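PDB 6BLJ: serine-tRNA ligase from Naegleria fowleri, which probably charges tRNA(Ser) with serine in the cytosol, activating the amino acid with ATP, as class II seryl-tRNA synthetases do. Local coordinates for residues A[186-191]-A[458-463]. Sequence-based numbering, arbitrary orientation.
Sequences YKCLKH and NYQTPE
Gln460 has its CG flanked by N and C of its own backbone (chi1 68°) and then runs extended to CD, while Tyr186 has CG anti to its own N (chi1 -173°); the two side chains meet between two loops of this class II synthetase, where Tyr186 CE2 comes near Gln460 OE1. One loop leads into helix 191-197, the other leaves helix 448-458, and the Gln460 amide ties them by pairing with the backbone of a single residue, Leu189. Gln460 OE1 accepts from Leu189 N at 2.7 Å, the N-H meeting a lone pair that lies in the plane of the side-chain carbonyl. Gln460 NE2 donates to Leu189 O at 3.1 Å, a more bent bond with the acceptor tilted 24° out of the amide plane. With both ends of the amide engaged, its flip is fixed; NE2 also binds Glu457 O, back in helix 448-458. Cys188 packs alongside, its CB 3.3 Å from Gln460 NE2, and Ile194 of helix 191-197 touches Gln460 too. Farther along, the Tyr186 ring stands nearly perpendicular to the amide. Pro462 lies over one ring face in a CH-pi contact, CG 4.1 Å from the centroid and shifted toward the rim, with CB 4.0 Å from Tyr186 CE1. Spanning the proline, Thr461 OG1 accepts from Glu463 N, an ST turn. One water joins the two halves of the contact: it accepts from Tyr186 OH, which lies 2.5 Å from the water oxygen, and donates to Gln460 OE1 and to Thr461 O, the last at 2.7 Å.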
loop_
_atom_site.group_PDB
_atom_site.type_symbol
_atom_site.label_atom_id
_atom_site.label_comp_id
_atom_site.label_asym_id
_atom_site.label_seq_id
_atom_site.Cartn_x
_atom_site.Cartn_y
_atom_site.Cartn_z
ATOM N N TYR A 186 24.135 -0.156 -41.013
ATOM C CA TYR A 186 23.723 0.715 -39.921
ATOM C C TYR A 186 22.734 -0.019 -39.028
ATOM O O TYR A 186 21.714 -0.527 -39.505
ATOM C CB TYR A 186 23.103 2.001 -40.466
ATOM C CG TYR A 186 22.822 3.013 -39.389
ATOM C CD1 TYR A 186 23.803 3.908 -38.976
ATOM C CD2 TYR A 186 21.579 3.064 -38.763
ATOM C CE1 TYR A 186 23.554 4.834 -37.968
ATOM C CE2 TYR A 186 21.319 3.984 -37.750
ATOM C CZ TYR A 186 22.306 4.871 -37.367
ATOM O OH TYR A 186 22.049 5.790 -36.373
ATOM N N LYS A 187 23.060 -0.111 -37.746
ATOM C CA LYS A 187 22.219 -0.798 -36.775
ATOM C C LYS A 187 21.263 0.193 -36.121
ATOM O O LYS A 187 21.693 1.241 -35.628
ATOM C CB LYS A 187 23.085 -1.483 -35.716
ATOM C CG LYS A 187 22.283 -2.180 -34.621
ATOM C CD LYS A 187 23.234 -2.948 -33.690
ATOM C CE LYS A 187 22.483 -3.665 -32.570
ATOM N NZ LYS A 187 23.395 -4.532 -31.770
ATOM N N CYS A 188 19.972 -0.150 -36.101
ATOM C CA CYS A 188 18.960 0.716 -35.506
ATOM C C CYS A 188 19.248 0.982 -34.034
ATOM O O CYS A 188 19.577 0.063 -33.282
ATOM C CB CYS A 188 17.573 0.087 -35.641
ATOM S SG CYS A 188 16.868 0.192 -37.302
ATOM N N LEU A 189 19.134 2.245 -33.634
ATOM C CA LEU A 189 19.250 2.617 -32.231
ATOM C C LEU A 189 17.930 2.377 -31.496
ATOM O O LEU A 189 16.856 2.334 -32.092
ATOM C CB LEU A 189 19.639 4.090 -32.094
ATOM C CG LEU A 189 20.973 4.557 -32.683
ATOM C CD1 LEU A 189 21.090 6.062 -32.539
ATOM C CD2 LEU A 189 22.096 3.872 -31.930
ATOM N N LYS A 190 18.042 2.230 -30.180
ATOM C CA LYS A 190 16.932 2.122 -29.243
ATOM C C LYS A 190 16.329 3.500 -28.955
ATOM O O LYS A 190 17.029 4.517 -29.000
ATOM C CB LYS A 190 17.458 1.506 -27.940
ATOM C CG LYS A 190 16.469 0.768 -27.079
ATOM C CD LYS A 190 17.211 0.045 -25.942
ATOM C CE LYS A 190 18.295 -0.892 -26.475
ATOM N NZ LYS A 190 17.770 -2.187 -27.010
ATOM N N HIS A 191 15.041 3.521 -28.578
ATOM C CA HIS A 191 14.338 4.801 -28.412
ATOM C C HIS A 191 15.053 5.759 -27.447
ATOM O O HIS A 191 15.145 6.958 -27.721
ATOM C CB HIS A 191 12.888 4.560 -27.954
ATOM C CG HIS A 191 12.756 3.649 -26.771
ATOM N ND1 HIS A 191 12.891 4.087 -25.469
ATOM C CD2 HIS A 191 12.500 2.320 -26.696
ATOM C CE1 HIS A 191 12.730 3.065 -24.645
ATOM N NE2 HIS A 191 12.491 1.982 -25.365
ATOM N N ASN A 458 11.310 3.388 -35.635
ATOM C CA ASN A 458 11.006 2.981 -37.002
ATOM C C ASN A 458 11.329 4.055 -38.033
ATOM O O ASN A 458 11.553 3.711 -39.200
ATOM C CB ASN A 458 9.538 2.580 -37.111
ATOM C CG ASN A 458 9.291 1.196 -36.556
ATOM O OD1 ASN A 458 9.603 0.193 -37.198
ATOM N ND2 ASN A 458 8.784 1.134 -35.326
ATOM N N TYR A 459 11.383 5.327 -37.630
ATOM C CA TYR A 459 11.616 6.442 -38.551
ATOM C C TYR A 459 13.006 7.055 -38.393
ATOM O O TYR A 459 13.270 8.130 -38.948
ATOM C CB TYR A 459 10.532 7.518 -38.355
ATOM C CG TYR A 459 9.217 7.129 -38.999
ATOM C CD1 TYR A 459 8.900 7.544 -40.291
ATOM C CD2 TYR A 459 8.298 6.308 -38.327
ATOM C CE1 TYR A 459 7.690 7.173 -40.908
ATOM C CE2 TYR A 459 7.089 5.921 -38.945
ATOM C CZ TYR A 459 6.797 6.362 -40.236
ATOM O OH TYR A 459 5.620 6.004 -40.860
ATOM N N GLN A 460 13.903 6.397 -37.659
ATOM C CA GLN A 460 15.242 6.927 -37.457
ATOM C C GLN A 460 16.047 6.875 -38.753
ATOM O O GLN A 460 15.802 6.047 -39.632
ATOM C CB GLN A 460 15.964 6.138 -36.358
ATOM C CG GLN A 460 16.288 4.696 -36.739
ATOM C CD GLN A 460 16.969 3.925 -35.614
ATOM O OE1 GLN A 460 18.129 4.188 -35.266
ATOM N NE2 GLN A 460 16.235 2.992 -35.014
ATOM N N THR A 461 16.994 7.790 -38.872
ATOM C CA THR A 461 18.023 7.776 -39.902
ATOM C C THR A 461 19.348 7.980 -39.190
ATOM O O THR A 461 19.374 8.214 -37.978
ATOM C CB THR A 461 17.798 8.890 -40.937
ATOM O OG1 THR A 461 18.290 10.130 -40.416
ATOM C CG2 THR A 461 16.309 9.032 -41.263
ATOM N N PRO A 462 20.484 7.906 -39.900
ATOM C CA PRO A 462 21.750 8.258 -39.231
ATOM C C PRO A 462 21.810 9.704 -38.779
ATOM O O PRO A 462 22.669 10.041 -37.956
ATOM C CB PRO A 462 22.815 7.971 -40.302
ATOM C CG PRO A 462 22.175 6.936 -41.194
ATOM C CD PRO A 462 20.721 7.315 -41.233
ATOM N N GLU A 463 20.927 10.571 -39.287
ATOM C CA GLU A 463 21.008 12.001 -39.012
ATOM C C GLU A 463 19.929 12.506 -38.056
ATOM O O GLU A 463 20.050 13.627 -37.544
ATOM C CB GLU A 463 20.896 12.789 -40.326
ATOM C CG GLU A 463 21.982 12.478 -41.368
ATOM C CD GLU A 463 23.389 12.465 -40.806
ATOM O OE1 GLU A 463 23.727 13.357 -39.998
ATOM O OE2 GLU A 463 24.166 11.559 -41.181
HETATM O O HOH W 1 19.704 6.551 -35.861
#